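PDB 3F4W: putative hexulose 6 phosphate synthase from Salmonella typhimurium, which is of unassigned function but belongs, by its name and family, to the HUMPS group of TIM-barrel proteins. Local coordinates for residues E9-L12 and P13-M16; I37-G40 and V41-I44. All blocks are in the same frame, centred on the assembly; numbering follows the deposited sequence.

Contact 1 of 2, residues E9-L12 and P13-M16; sequences ELTL and PEAM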
ATOM      1  N   GLU A   9      11.020  -9.772   2.497  1.00 26.68           N
ATOM      2  CA  GLU A   9      11.525  -9.466   3.830  1.00 26.58           C
ATOM      3  C   GLU A   9      13.037  -9.264   3.909  1.00 29.89           C
ATOM      4  O   GLU A   9      13.600  -9.180   5.002  1.00 29.11           O
ATOM      5  CB  GLU A   9      11.073 -10.548   4.812  1.00 29.42           C
ATOM      6  CG  GLU A   9       9.565 -10.774   4.794  1.00 32.16           C
ATOM      7  CD  GLU A   9       9.101 -11.769   5.840  1.00 36.49           C
ATOM      8  OE1 GLU A   9       9.943 -12.231   6.639  1.00 41.84           O
ATOM      9  OE2 GLU A   9       7.892 -12.089   5.863  1.00 38.61           O
ATOM     10  N   LEU A  10      13.691  -9.172   2.755  1.00 20.48           N
ATOM     11  CA  LEU A  10      15.137  -8.985   2.723  1.00 23.49           C
ATOM     12  C   LEU A  10      15.497  -7.507   2.772  1.00 23.11           C
ATOM     13  O   LEU A  10      14.721  -6.655   2.344  1.00 21.47           O
ATOM     14  CB  LEU A  10      15.736  -9.607   1.458  1.00 22.76           C
ATOM     15  CG  LEU A  10      15.662 -11.124   1.284  1.00 24.54           C
ATOM     16  CD1 LEU A  10      16.388 -11.539   0.011  1.00 22.32           C
ATOM     17  CD2 LEU A  10      16.258 -11.825   2.495  1.00 30.78           C
ATOM     18  N   THR A  11      16.683  -7.209   3.295  1.00 22.30           N
ATOM     19  CA  THR A  11      17.239  -5.869   3.192  1.00 19.20           C
ATOM     20  C   THR A  11      17.904  -5.755   1.828  1.00 21.36           C
ATOM     21  O   THR A  11      18.133  -6.765   1.165  1.00 18.54           O
ATOM     22  CB  THR A  11      18.296  -5.619   4.271  1.00 18.05           C
ATOM     23  OG1 THR A  11      19.432  -6.455   4.024  1.00 20.19           O
ATOM     24  CG2 THR A  11      17.733  -5.931   5.650  1.00 22.57           C
ATOM     25  N   LEU A  12      18.220  -4.536   1.404  1.00 21.90           N
ATOM     26  CA  LEU A  12      18.862  -4.347   0.105  1.00 19.21           C
ATOM     27  C   LEU A  12      20.194  -5.101  -0.015  1.00 23.49           C
ATOM     28  O   LEU A  12      20.435  -5.768  -1.018  1.00 21.31           O
ATOM     29  CB  LEU A  12      19.041  -2.861  -0.222  1.00 16.56           C
ATOM     30  CG  LEU A  12      19.670  -2.575  -1.589  1.00 21.93           C
ATOM     31  CD1 LEU A  12      18.938  -3.321  -2.700  1.00 16.25           C
ATOM     32  CD2 LEU A  12      19.696  -1.081  -1.865  1.00 21.05           C
ATOM     33  N   PRO A  13      21.066  -4.997   1.004  1.00 19.32           N
ATOM     34  CA  PRO A  13      22.317  -5.763   0.928  1.00 22.27           C
ATOM     35  C   PRO A  13      22.066  -7.270   0.875  1.00 21.53           C
ATOM     36  O   PRO A  13      22.774  -7.994   0.169  1.00 19.13           O
ATOM     37  CB  PRO A  13      23.042  -5.382   2.223  1.00 23.27           C
ATOM     38  CG  PRO A  13      22.478  -4.049   2.592  1.00 24.12           C
ATOM     39  CD  PRO A  13      21.040  -4.099   2.172  1.00 22.30           C
ATOM     40  N   GLU A  14      21.064  -7.735   1.611  1.00 20.04           N
ATOM     41  CA  GLU A  14      20.708  -9.149   1.589  1.00 21.75           C
ATOM     42  C   GLU A  14      20.190  -9.570   0.216  1.00 22.78           C
ATOM     43  O   GLU A  14      20.496 -10.661  -0.261  1.00 23.43           O
ATOM     44  CB  GLU A  14      19.663  -9.460   2.659  1.00 22.60           C
ATOM     45  CG  GLU A  14      20.209  -9.455   4.073  1.00 23.14           C
ATOM     46  CD  GLU A  14      19.126  -9.680   5.117  1.00 27.13           C
ATOM     47  OE1 GLU A  14      17.938  -9.440   4.809  1.00 27.28           O
ATOM     48  OE2 GLU A  14      19.464 -10.098   6.242  1.00 28.16           O
ATOM     49  N   ALA A  15      19.406  -8.700  -0.413  1.00 15.55           N
ATOM     50  CA  ALA A  15      18.815  -8.993  -1.715  1.00 18.15           C
ATOM     51  C   ALA A  15      19.864  -9.024  -2.821  1.00 20.61           C
ATOM     52  O   ALA A  15      19.796  -9.851  -3.730  1.00 19.89           O
ATOM     53  CB  ALA A  15      17.730  -7.976  -2.046  1.00 12.38           C
ATOM     54  N   MET A  16      20.825  -8.112  -2.747  1.00 24.34           N
ATOM     55  CA  MET A  16      21.886  -8.047  -3.747  1.00 26.88           C
ATOM     56  C   MET A  16      22.716  -9.325  -3.744  1.00 29.35           C
ATOM     57  O   MET A  16      23.116  -9.823  -4.799  1.00 33.29           O
ATOM     58  CB  MET A  16      22.779  -6.830  -3.502  1.00 27.94           C
ATOM     59  CG  MET A  16      22.042  -5.508  -3.609  1.00 28.17           C
ATOM     60  SD  MET A  16      21.445  -5.175  -5.274  1.00 32.18           S
ATOM     61  CE  MET A  16      22.854  -4.333  -5.985  1.00 31.02           C
TER
HETATM   62  O   HOH W   1      15.819  -9.082   6.417  1.00 32.91           O
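Thr11 and Glu14 hold each other through two reciprocal bonds at the start of helix 12-22. Thr11 is the N-cap. Its OG1 accepts from the backbone of the third residue on, with Glu14 N to Thr11 OG1 at 3.2 Å. The hydroxyl can reach that N-H because it sits between the backbone N and the carbonyl carbon, chi1 67°. The return bond comes from the Glu14 side chain. Its CG lies beside the backbone N, chi1 -73°, and the extended chain beyond carries OE1 to the backbone of Thr11. There Thr11 N donates to Glu14 OE1 at 3.0 Å. This bond is nearly straight at 170°. It reaches the oxygen on its anti side, tilted out of the carboxylate plane. Water 1 donates to the same Glu14 OE1 and also to Glu9 O, so one carboxylate oxygen gathers a backbone N-H and a water. The methyl CG2 of Thr11 lies 3.6 Å from Glu14 OE1.

Leu12 is the first helical residue. Its CD1 lies 3.9 Å from Met16 CG. The two side chains run side by side and point the same way. In the backbone, Met16 N donates to Leu12 O at 2.9 Å. One residue earlier, Ala15 N donates to Thr11 O at 2.8 Å. Leu12 also faces neighbouring helices, touching Phe35 of helix 33-39 and Ala46 of helix 42-50.

Leu10 lays its CD2 against Glu14 OE1 and its CD1 against Ala15 CA, over the first turn. The reciprocal pair of Thr11 and Glu14 is a capping box, here closing the N-terminal end of the helix that follows the first strand of a TIM barrel.

Contact 2 of 2, residues I37-G40 and V41-I44; sequences IREG and VNAI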
ATOM      1  N   ILE A  37       9.087  -0.366   1.369  1.00 19.06           N
ATOM      2  CA  ILE A  37       8.863   0.486   2.530  1.00 18.78           C
ATOM      3  C   ILE A  37      10.138   0.624   3.356  1.00 21.59           C
ATOM      4  O   ILE A  37      10.431   1.690   3.906  1.00 18.27           O
ATOM      5  CB  ILE A  37       7.736  -0.072   3.416  1.00 20.25           C
ATOM      6  CG1 ILE A  37       6.413  -0.072   2.645  1.00 24.52           C
ATOM      7  CG2 ILE A  37       7.623   0.724   4.702  1.00 22.33           C
ATOM      8  CD1 ILE A  37       5.995   1.290   2.137  1.00 26.32           C
ATOM      9  N   ARG A  38      10.899  -0.461   3.428  1.00 20.18           N
ATOM     10  CA  ARG A  38      12.152  -0.481   4.170  1.00 20.76           C
ATOM     11  C   ARG A  38      13.179   0.456   3.550  1.00 22.43           C
ATOM     12  O   ARG A  38      13.715   1.344   4.216  1.00 23.31           O
ATOM     13  CB  ARG A  38      12.706  -1.904   4.183  1.00 22.37           C
ATOM     14  CG  ARG A  38      13.905  -2.121   5.074  1.00 25.10           C
ATOM     15  CD  ARG A  38      14.194  -3.610   5.164  1.00 27.26           C
ATOM     16  NE  ARG A  38      14.507  -4.007   6.531  1.00 35.49           N
ATOM     17  CZ  ARG A  38      14.166  -5.176   7.060  1.00 36.74           C
ATOM     18  NH1 ARG A  38      13.491  -6.061   6.338  1.00 32.19           N
ATOM     19  NH2 ARG A  38      14.493  -5.453   8.315  1.00 47.72           N
ATOM     20  N   GLU A  39      13.434   0.256   2.263  1.00 18.91           N
ATOM     21  CA  GLU A  39      14.583   0.851   1.595  1.00 19.26           C
ATOM     22  C   GLU A  39      14.227   2.080   0.765  1.00 19.71           C
ATOM     23  O   GLU A  39      15.076   2.934   0.505  1.00 22.42           O
ATOM     24  CB  GLU A  39      15.253  -0.206   0.705  1.00 20.15           C
ATOM     25  CG  GLU A  39      16.423   0.303  -0.119  1.00 21.99           C
ATOM     26  CD  GLU A  39      17.583   0.771   0.736  1.00 25.52           C
ATOM     27  OE1 GLU A  39      17.717   0.290   1.883  1.00 25.54           O
ATOM     28  OE2 GLU A  39      18.365   1.615   0.253  1.00 23.46           O
ATOM     29  N   GLY A  40      12.971   2.165   0.345  1.00 15.97           N
ATOM     30  CA  GLY A  40      12.560   3.205  -0.572  1.00 17.07           C
ATOM     31  C   GLY A  40      12.958   2.900  -2.004  1.00 18.33           C
ATOM     32  O   GLY A  40      13.432   1.804  -2.321  1.00 15.17           O
ATOM     33  N   VAL A  41      12.766   3.887  -2.870  1.00 16.66           N
ATOM     34  CA  VAL A  41      12.999   3.730  -4.301  1.00 17.92           C
ATOM     35  C   VAL A  41      14.440   3.326  -4.641  1.00 19.73           C
ATOM     36  O   VAL A  41      14.713   2.798  -5.720  1.00 18.63           O
ATOM     37  CB  VAL A  41      12.602   5.023  -5.050  1.00 24.32           C
ATOM     38  CG1 VAL A  41      13.569   5.319  -6.173  1.00 31.69           C
ATOM     39  CG2 VAL A  41      11.170   4.917  -5.555  1.00 19.18           C
ATOM     40  N   ASN A  42      15.363   3.561  -3.716  1.00 20.75           N
ATOM     41  CA  ASN A  42      16.745   3.159  -3.941  1.00 21.28           C
ATOM     42  C   ASN A  42      16.882   1.661  -4.212  1.00 20.82           C
ATOM     43  O   ASN A  42      17.810   1.231  -4.894  1.00 20.54           O
ATOM     44  CB  ASN A  42      17.629   3.559  -2.767  1.00 23.18           C
ATOM     45  CG  ASN A  42      19.074   3.186  -2.990  1.00 23.39           C
ATOM     46  OD1 ASN A  42      19.662   2.438  -2.211  1.00 22.25           O
ATOM     47  ND2 ASN A  42      19.647   3.679  -4.080  1.00 16.25           N
ATOM     48  N   ALA A  43      15.961   0.870  -3.669  1.00 15.84           N
ATOM     49  CA  ALA A  43      15.972  -0.571  -3.895  1.00 16.09           C
ATOM     50  C   ALA A  43      15.802  -0.890  -5.378  1.00 17.74           C
ATOM     51  O   ALA A  43      16.518  -1.726  -5.928  1.00 17.02           O
ATOM     52  CB  ALA A  43      14.887  -1.245  -3.077  1.00 17.81           C
ATOM     53  N   ILE A  44      14.849  -0.221  -6.017  1.00 17.77           N
ATOM     54  CA  ILE A  44      14.608  -0.380  -7.447  1.00 15.99           C
ATOM     55  C   ILE A  44      15.821   0.056  -8.259  1.00 21.13           C
ATOM     56  O   ILE A  44      16.248  -0.640  -9.179  1.00 18.11           O
ATOM     57  CB  ILE A  44      13.395   0.446  -7.905  1.00 17.53           C
ATOM     58  CG1 ILE A  44      12.138   0.017  -7.145  1.00 20.47           C
ATOM     59  CG2 ILE A  44      13.182   0.301  -9.405  1.00 20.22           C
ATOM     60  CD1 ILE A  44      11.652  -1.362  -7.520  1.00 22.06           C
TER
HETATM   61  O   HOH W   2      15.182   5.206  -1.379  1.00 20.14           O
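Glu39 and Ala43 meet across the turn that joins helix 33-39 to helix 42-50, in the segment between the second and third strands of the TIM barrel. Ile37 and Arg38 lead into the turn on the last part of helix 33-39. They make no contact with 41-44, but face the second subunit: Ile37 packs on Glu69 and Arg38 on Phe68 of that chain.

Glu39 ends the helix. Its CG is anti to the backbone N, chi1 176°, which brings the methylene forward over the next helix. There Glu39 CG lies 3.7 Å from Ala43 CB and 3.6 Å from Ala43 N. The chain then bends at chi2, and the carboxylate turns toward the Asn42 side chain. The CB of Asn42 is 3.7 Å from Glu39 OE2.

Gly40 leaves the helix with positive phi, 79°. Glycine, lacking a side chain, adopts this conformation without strain, whereas a CB here would press on the carbonyl oxygen of Glu39. The first side-chain bond of Val41 points away from 37-40, and the side chain packs on Leu72 and Leu73 of helix 66-75.

Water 2 bridges the two helices, donating to Glu39 O at 3.0 Å and accepting from Asn42 N at 2.9 Å. The carbonyl of Gly40 serves the new helix directly: Ala43 N donates to Gly40 O at 3.0 Å, with the donor 36° out of the carbonyl plane.

How the contacts relate
Contact 1 comes first along the chain, and contact 2 follows after strand 28-31. Their centres are about 10 Å apart, on the same side of the chain's centre. Contact 1 starts the helix after the first barrel strand; contact 2 is the bend between two helices after the second. They touch directly. Leu12 CD2 packs 3.7 Å from Glu39 OE2, while Thr11 CG2 lies 3.9 Å from Arg38 NE. The helix after the first strand thus packs against the helices after the second, on the outside of the barrel. Both contacts also reach Phe68 of the second subunit, through Glu9 and Arg38, which places this corner at the dimer interface.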